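Local coordinates for transcriptional regulator, marR family, putative (Sulfolobus solfataricus, PDB 3F3X), which activates transcription in an archaeon as a DNA-binding regulator of the MarR family, which typically works as a winged helix-turn-helix dimer, at the interface of chains A and B. Numbering follows the deposited sequence. Chains: chain A/B, Transcriptional regulator, marR family, putative.

The interface of chains A and B. Residues chain A 14-15, 18-19; chain B 14-15, 18-19.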
ATOM      1  N   ILE A  14      -0.713   2.477   7.442  1.00 22.88           N
ATOM      2  CA  ILE A  14      -0.191   2.799   6.119  1.00 23.93           C
ATOM      3  C   ILE A  14      -0.722   1.790   5.107  1.00 24.70           C
ATOM      4  O   ILE A  14      -1.057   2.142   3.976  1.00 25.68           O
ATOM      5  CB  ILE A  14       1.362   2.804   6.135  1.00 25.95           C
ATOM      6  CG1 ILE A  14       1.845   4.081   6.830  1.00 24.87           C
ATOM      7  CG2 ILE A  14       1.928   2.684   4.716  1.00 26.01           C
ATOM      8  CD1 ILE A  14       3.346   4.186   6.973  1.00 27.36           C
ATOM      9  N   ALA A  15      -0.817   0.533   5.526  1.00 22.90           N
ATOM     10  CA  ALA A  15      -1.322  -0.525   4.663  1.00 24.54           C
ATOM     11  C   ALA A  15      -2.747  -0.226   4.214  1.00 25.08           C
ATOM     12  O   ALA A  15      -3.079  -0.382   3.037  1.00 25.57           O
ATOM     13  CB  ALA A  15      -1.277  -1.869   5.394  1.00 25.55           C
ATOM     14  N   TYR A  18      -2.971   2.824   1.744  1.00 25.41           N
ATOM     15  CA  TYR A  18      -2.611   2.455   0.379  1.00 27.57           C
ATOM     16  C   TYR A  18      -3.739   1.714  -0.325  1.00 27.53           C
ATOM     17  O   TYR A  18      -4.137   2.080  -1.427  1.00 25.84           O
ATOM     18  CB  TYR A  18      -1.370   1.569   0.353  1.00 30.39           C
ATOM     19  CG  TYR A  18      -1.079   1.051  -1.034  1.00 33.05           C
ATOM     20  CD1 TYR A  18      -0.496   1.872  -1.997  1.00 34.16           C
ATOM     21  CD2 TYR A  18      -1.442  -0.244  -1.403  1.00 34.92           C
ATOM     22  CE1 TYR A  18      -0.271   1.416  -3.292  1.00 36.66           C
ATOM     23  CE2 TYR A  18      -1.223  -0.712  -2.697  1.00 36.81           C
ATOM     24  CZ  TYR A  18      -0.640   0.125  -3.634  1.00 36.77           C
ATOM     25  OH  TYR A  18      -0.406  -0.342  -4.907  1.00 39.49           O
ATOM     26  N   ARG A  19      -4.237   0.652   0.306  1.00 26.74           N
ATOM     27  CA  ARG A  19      -5.313  -0.137  -0.279  1.00 29.07           C
ATOM     28  C   ARG A  19      -6.519   0.730  -0.604  1.00 29.69           C
ATOM     29  O   ARG A  19      -7.117   0.603  -1.672  1.00 31.06           O
ATOM     30  CB  ARG A  19      -5.733  -1.252   0.679  1.00 29.11           C
ATOM     31  CG  ARG A  19      -4.666  -2.302   0.904  1.00 30.12           C
ATOM     32  CD  ARG A  19      -5.126  -3.297   1.945  1.00 32.56           C
ATOM     33  NE  ARG A  19      -4.092  -4.274   2.260  1.00 35.05           N
ATOM     34  CZ  ARG A  19      -3.975  -4.862   3.445  1.00 35.98           C
ATOM     35  NH1 ARG A  19      -4.829  -4.561   4.416  1.00 36.36           N
ATOM     36  NH2 ARG A  19      -3.007  -5.743   3.661  1.00 36.91           N
TER
ATOM     37  N   ILE B  14       3.498   7.013   0.779  1.00 22.88           N
ATOM     38  CA  ILE B  14       2.762   5.961   1.469  1.00 23.93           C
ATOM     39  C   ILE B  14       2.640   4.747   0.555  1.00 24.70           C
ATOM     40  O   ILE B  14       2.743   3.604   1.002  1.00 25.68           O
ATOM     41  CB  ILE B  14       1.360   6.473   1.900  1.00 25.95           C
ATOM     42  CG1 ILE B  14       1.524   7.396   3.112  1.00 24.87           C
ATOM     43  CG2 ILE B  14       0.417   5.304   2.204  1.00 26.01           C
ATOM     44  CD1 ILE B  14       0.236   8.020   3.600  1.00 27.36           C
ATOM     45  N   ALA B  15       2.440   5.000  -0.734  1.00 22.90           N
ATOM     46  CA  ALA B  15       2.321   3.929  -1.713  1.00 24.54           C
ATOM     47  C   ALA B  15       3.584   3.077  -1.744  1.00 25.08           C
ATOM     48  O   ALA B  15       3.509   1.847  -1.768  1.00 25.57           O
ATOM     49  CB  ALA B  15       2.053   4.514  -3.103  1.00 25.55           C
ATOM     50  N   TYR B  18       4.078   0.947   1.523  1.00 25.41           N
ATOM     51  CA  TYR B  18       3.256  -0.258   1.524  1.00 27.57           C
ATOM     52  C   TYR B  18       3.846  -1.349   0.641  1.00 27.53           C
ATOM     53  O   TYR B  18       4.019  -2.483   1.078  1.00 25.84           O
ATOM     54  CB  TYR B  18       1.840   0.035   1.036  1.00 30.39           C
ATOM     55  CG  TYR B  18       1.027  -1.227   0.882  1.00 33.05           C
ATOM     56  CD1 TYR B  18       0.495  -1.876   1.994  1.00 34.16           C
ATOM     57  CD2 TYR B  18       0.840  -1.806  -0.372  1.00 34.92           C
ATOM     58  CE1 TYR B  18      -0.213  -3.066   1.862  1.00 36.66           C
ATOM     59  CE2 TYR B  18       0.135  -2.999  -0.517  1.00 36.81           C
ATOM     60  CZ  TYR B  18      -0.386  -3.622   0.605  1.00 36.77           C
ATOM     61  OH  TYR B  18      -1.100  -4.790   0.462  1.00 39.49           O
ATOM     62  N   ARG B  19       4.133  -1.008  -0.614  1.00 26.74           N
ATOM     63  CA  ARG B  19       4.693  -1.974  -1.549  1.00 29.07           C
ATOM     64  C   ARG B  19       5.973  -2.588  -1.005  1.00 29.69           C
ATOM     65  O   ARG B  19       6.179  -3.798  -1.096  1.00 31.06           O
ATOM     66  CB  ARG B  19       4.984  -1.303  -2.893  1.00 29.11           C
ATOM     67  CG  ARG B  19       3.743  -0.843  -3.629  1.00 30.12           C
ATOM     68  CD  ARG B  19       4.130  -0.097  -4.885  1.00 32.56           C
ATOM     69  NE  ARG B  19       2.968   0.444  -5.579  1.00 35.05           N
ATOM     70  CZ  ARG B  19       3.002   1.547  -6.316  1.00 35.98           C
ATOM     71  NH1 ARG B  19       4.141   2.217  -6.447  1.00 36.36           N
ATOM     72  NH2 ARG B  19       1.903   1.981  -6.919  1.00 36.91           N
TER
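All eight residues have helical backbone torsions and lie on helix 3-33 of the two chains, which cross steeply, near perpendicular, at the two-fold axis in the dimer interface expected of a MarR-family regulator. The centre belongs to A:Tyr18 and B:Tyr18. In each, CG is anti to the backbone N (chi1 173°), which sends the ring across to the partner helix. The two rings form a strongly offset, near-parallel stack, their centroids 4.5 Å apart and their planes 14° from parallel, yet the side chains cross at about a right angle, so the hydroxyls point different ways instead of running alongside. Overlap is confined to the CD2-CE2 edges, which the axis brings together. The opposite, CD1-CE1 edge of each ring meets the partner's Ala15: CD1 of B:Tyr18 is 3.5 Å from CA of A:Ala15, whose methyl also touches CD1 and CE1. That small methyl probably lets the CD1-CE1 edge come close to the helix backbone. To one side of the stack A:Ile14 and B:Ile14 meet through their CG2 branches, which are anti to the backbone N and 3.9 Å apart. The extended A:Arg19 chain passes across the hydroxyl end of B:Tyr18, its guanidinium turned 80° from the ring. That is a loose polar approach, not a hydrogen bond: NE of A:Arg19 stays 3.5 Å from the phenol OH of B:Tyr18, and NH2 3.8 Å from that same OH.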